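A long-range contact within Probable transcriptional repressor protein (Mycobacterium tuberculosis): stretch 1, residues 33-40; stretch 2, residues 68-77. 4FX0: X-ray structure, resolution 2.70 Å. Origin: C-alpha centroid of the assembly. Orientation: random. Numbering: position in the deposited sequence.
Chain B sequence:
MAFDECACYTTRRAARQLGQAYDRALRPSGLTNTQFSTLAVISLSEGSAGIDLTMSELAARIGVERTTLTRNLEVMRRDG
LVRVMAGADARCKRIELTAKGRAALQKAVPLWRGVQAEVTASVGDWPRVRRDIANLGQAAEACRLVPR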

# COMPACT_ATOMS: atom_id res chain seq x y z
N ASN B 33 -11.16 2.21 3.17
CA ASN B 33 -10.05 2.84 3.88
C ASN B 33 -9.49 4.04 3.12
O ASN B 33 -9.19 5.08 3.72
CB ASN B 33 -8.94 1.82 4.18
CG ASN B 33 -8.22 1.34 2.94
OD1 ASN B 33 -7.21 1.91 2.53
ND2 ASN B 33 -8.73 0.27 2.34
N THR B 34 -9.37 3.91 1.80
CA THR B 34 -8.89 5.01 0.97
C THR B 34 -9.90 6.16 0.97
O THR B 34 -9.52 7.33 1.09
CB THR B 34 -8.63 4.56 -0.47
OG1 THR B 34 -9.85 4.16 -1.09
CG2 THR B 34 -7.64 3.40 -0.50
N GLN B 35 -11.18 5.83 0.83
CA GLN B 35 -12.23 6.84 0.86
C GLN B 35 -12.22 7.57 2.20
O GLN B 35 -12.13 8.80 2.25
CB GLN B 35 -13.60 6.21 0.62
CG GLN B 35 -13.84 5.75 -0.81
CD GLN B 35 -15.08 4.89 -0.95
OE1 GLN B 35 -15.83 4.71 0.01
NE2 GLN B 35 -15.29 4.34 -2.14
N PHE B 36 -12.33 6.81 3.29
CA PHE B 36 -12.21 7.36 4.63
C PHE B 36 -11.01 8.29 4.71
O PHE B 36 -11.11 9.41 5.21
CB PHE B 36 -12.09 6.24 5.66
CG PHE B 36 -11.60 6.70 7.00
CD1 PHE B 36 -12.48 7.20 7.95
CD2 PHE B 36 -10.25 6.64 7.32
CE1 PHE B 36 -12.03 7.62 9.19
CE2 PHE B 36 -9.79 7.07 8.55
CZ PHE B 36 -10.68 7.56 9.49
N SER B 37 -9.87 7.82 4.21
CA SER B 37 -8.64 8.60 4.23
C SER B 37 -8.82 9.95 3.56
O SER B 37 -8.56 10.99 4.17
CB SER B 37 -7.50 7.83 3.55
OG SER B 37 -7.26 6.59 4.21
N THR B 38 -9.26 9.94 2.31
CA THR B 38 -9.43 11.18 1.56
C THR B 38 -10.37 12.13 2.28
O THR B 38 -10.10 13.33 2.38
CB THR B 38 -9.94 10.93 0.12
OG1 THR B 38 -11.29 10.45 0.17
CG2 THR B 38 -9.07 9.91 -0.59
N LEU B 39 -11.47 11.60 2.80
CA LEU B 39 -12.41 12.41 3.57
C LEU B 39 -11.68 13.08 4.72
O LEU B 39 -11.69 14.31 4.84
CB LEU B 39 -13.54 11.55 4.13
CG LEU B 39 -14.60 11.07 3.13
CD1 LEU B 39 -15.71 10.33 3.86
CD2 LEU B 39 -15.16 12.24 2.35
N ALA B 40 -11.06 12.27 5.57
CA ALA B 40 -10.31 12.78 6.71
C ALA B 40 -9.38 13.90 6.28
O ALA B 40 -9.34 14.96 6.91
CB ALA B 40 -9.51 11.65 7.36
N THR B 68 -6.39 5.97 -9.27
CA THR B 68 -7.14 5.36 -8.18
C THR B 68 -7.89 6.43 -7.39
O THR B 68 -9.10 6.30 -7.15
CB THR B 68 -6.22 4.59 -7.22
OG1 THR B 68 -5.35 3.73 -7.98
CG2 THR B 68 -7.04 3.75 -6.25
N LEU B 69 -7.18 7.47 -7.00
CA LEU B 69 -7.78 8.59 -6.27
C LEU B 69 -8.97 9.15 -7.02
O LEU B 69 -10.09 9.19 -6.50
CB LEU B 69 -6.75 9.70 -6.06
CG LEU B 69 -7.36 11.00 -5.53
CD1 LEU B 69 -7.38 11.00 -4.01
CD2 LEU B 69 -6.61 12.20 -6.06
N THR B 70 -8.73 9.60 -8.25
CA THR B 70 -9.76 10.20 -9.08
C THR B 70 -10.99 9.30 -9.19
O THR B 70 -12.12 9.75 -9.00
CB THR B 70 -9.23 10.52 -10.48
OG1 THR B 70 -8.70 9.34 -11.08
CG2 THR B 70 -8.15 11.58 -10.40
N ARG B 71 -10.77 8.02 -9.51
CA ARG B 71 -11.87 7.08 -9.63
C ARG B 71 -12.67 7.01 -8.33
O ARG B 71 -13.90 7.00 -8.34
CB ARG B 71 -11.36 5.68 -10.02
CG ARG B 71 -11.71 4.60 -9.00
CD ARG B 71 -11.49 3.20 -9.57
NE ARG B 71 -10.34 2.53 -8.96
CZ ARG B 71 -9.15 2.40 -9.54
NH1 ARG B 71 -8.95 2.90 -10.75
NH2 ARG B 71 -8.17 1.77 -8.91
N ASN B 72 -11.95 6.97 -7.21
CA ASN B 72 -12.59 6.95 -5.90
C ASN B 72 -13.30 8.25 -5.60
O ASN B 72 -14.42 8.26 -5.11
CB ASN B 72 -11.56 6.64 -4.81
CG ASN B 72 -11.40 5.15 -4.57
OD1 ASN B 72 -12.39 4.42 -4.48
ND2 ASN B 72 -10.16 4.70 -4.46
N LEU B 73 -12.64 9.36 -5.90
CA LEU B 73 -13.24 10.67 -5.71
C LEU B 73 -14.55 10.76 -6.49
O LEU B 73 -15.50 11.40 -6.04
CB LEU B 73 -12.29 11.77 -6.15
CG LEU B 73 -12.57 13.14 -5.54
CD1 LEU B 73 -12.51 13.05 -4.02
CD2 LEU B 73 -11.58 14.17 -6.05
N GLU B 74 -14.59 10.11 -7.65
CA GLU B 74 -15.79 10.10 -8.47
C GLU B 74 -16.93 9.36 -7.78
O GLU B 74 -18.02 9.90 -7.61
CB GLU B 74 -15.51 9.46 -9.84
CG GLU B 74 -15.68 10.42 -11.01
CD GLU B 74 -17.01 11.17 -10.98
OE1 GLU B 74 -16.99 12.40 -10.76
OE2 GLU B 74 -18.07 10.53 -11.17
N VAL B 75 -16.67 8.12 -7.38
CA VAL B 75 -17.69 7.33 -6.69
C VAL B 75 -18.13 8.03 -5.42
O VAL B 75 -19.27 7.88 -4.98
CB VAL B 75 -17.19 5.90 -6.36
CG1 VAL B 75 -15.94 5.94 -5.51
CG2 VAL B 75 -18.29 5.10 -5.66
N MET B 76 -17.24 8.83 -4.84
CA MET B 76 -17.54 9.56 -3.62
C MET B 76 -18.46 10.75 -3.88
O MET B 76 -19.47 10.92 -3.20
CB MET B 76 -16.26 10.02 -2.93
CG MET B 76 -15.35 8.89 -2.49
SD MET B 76 -13.82 9.49 -1.76
CE MET B 76 -14.42 10.07 -0.18
N ARG B 77 -18.10 11.57 -4.86
CA ARG B 77 -18.94 12.71 -5.22
C ARG B 77 -20.26 12.21 -5.80
O ARG B 77 -21.30 12.86 -5.65
CB ARG B 77 -18.24 13.63 -6.23
CG ARG B 77 -18.32 13.15 -7.67
CD ARG B 77 -18.34 14.31 -8.66
NE ARG B 77 -19.68 14.61 -9.14
CZ ARG B 77 -20.31 13.93 -10.09
NH1 ARG B 77 -19.72 12.89 -10.66
NH2 ARG B 77 -21.54 14.27 -10.46

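Two helices cross here at nearly a right angle, 81° between their N-to-C directions, with axes 10.3 Å apart at closest approach. Each is held by its own i to i+4 backbone ladder, such as Thr-38 N to Thr-34 O at 2.9 Å; the contact is made mostly by side chains, with Gln-35 O also touching Met-76, and no hydrogen bond spans the two stretches. The contact is modest: 344 Å² is buried, counting both sides, and the backbones come nearest where Gln-35 CA lies 6.8 Å from Asn-72 CA.

Stretch 1 opens with Asn-33, which does not reach the partner helix. Thr-34 does, with its CA-to-CB bond pointing toward it. Its OG1 sits 3.4 Å from Asn-72 ND2, a polar neighbour whose angle is too poor for a hydrogen bond. The rule to read is that proximity alone does not make a bond; these groups simply pack.

The CA-to-CB bond of Gln-35 points sideways, yet the residue gives up 66 Å², the largest share on its own stretch. Its NE2 comes 3.7 Å from Asn-72 OD1 and 3.8 Å from Val-75 CG1, while its aliphatic CG rests 3.9 Å from Met-76 SD. A long amide side chain thus offers methylenes to the thioether and sets its NE2 beside both Asn-72 and Val-75, without a hydrogen bond to Asn-72.

Phe-36 points away and Ser-37 stays clear, its OG giving a very short 2.5 Å hydrogen bond to Asn-33 O on its own helix.

One turn after Thr-34, Thr-38 again points toward the partner. Its OG1 donates to Gln-35 O at 2.8 Å, so the hydroxyl is satisfied within its own helix and can be buried at little polar cost. Met-76 CE lies 3.2 Å from that same OG1 and 3.6 Å from Gln-35 O, a tight fit of a methyl against two oxygens already paired with each other. The threonine's other branch does apolar work: CG2 meets Leu-69 CD1 at 4.0 Å.

Leu-39 starts sideways, but its end comes nearer, and CD2 touches Met-76 CE at 3.4 Å, a close apolar pairing. Ala-40 lies out of reach.

Met-76 is therefore the hub. Its CA-to-CB bond points toward stretch 1, and its m, t, p rotamer places CE among Gln-35, Thr-38 and Leu-39; stretch 1 covers 89 Å² of Met-76, more than is covered on any other residue here. One long, unbranched side chain bridges the gap between the helices, while Gln-35, Leu-39 and a threonine whose hydroxyl is hydrogen-bonded within its own helix make its seat.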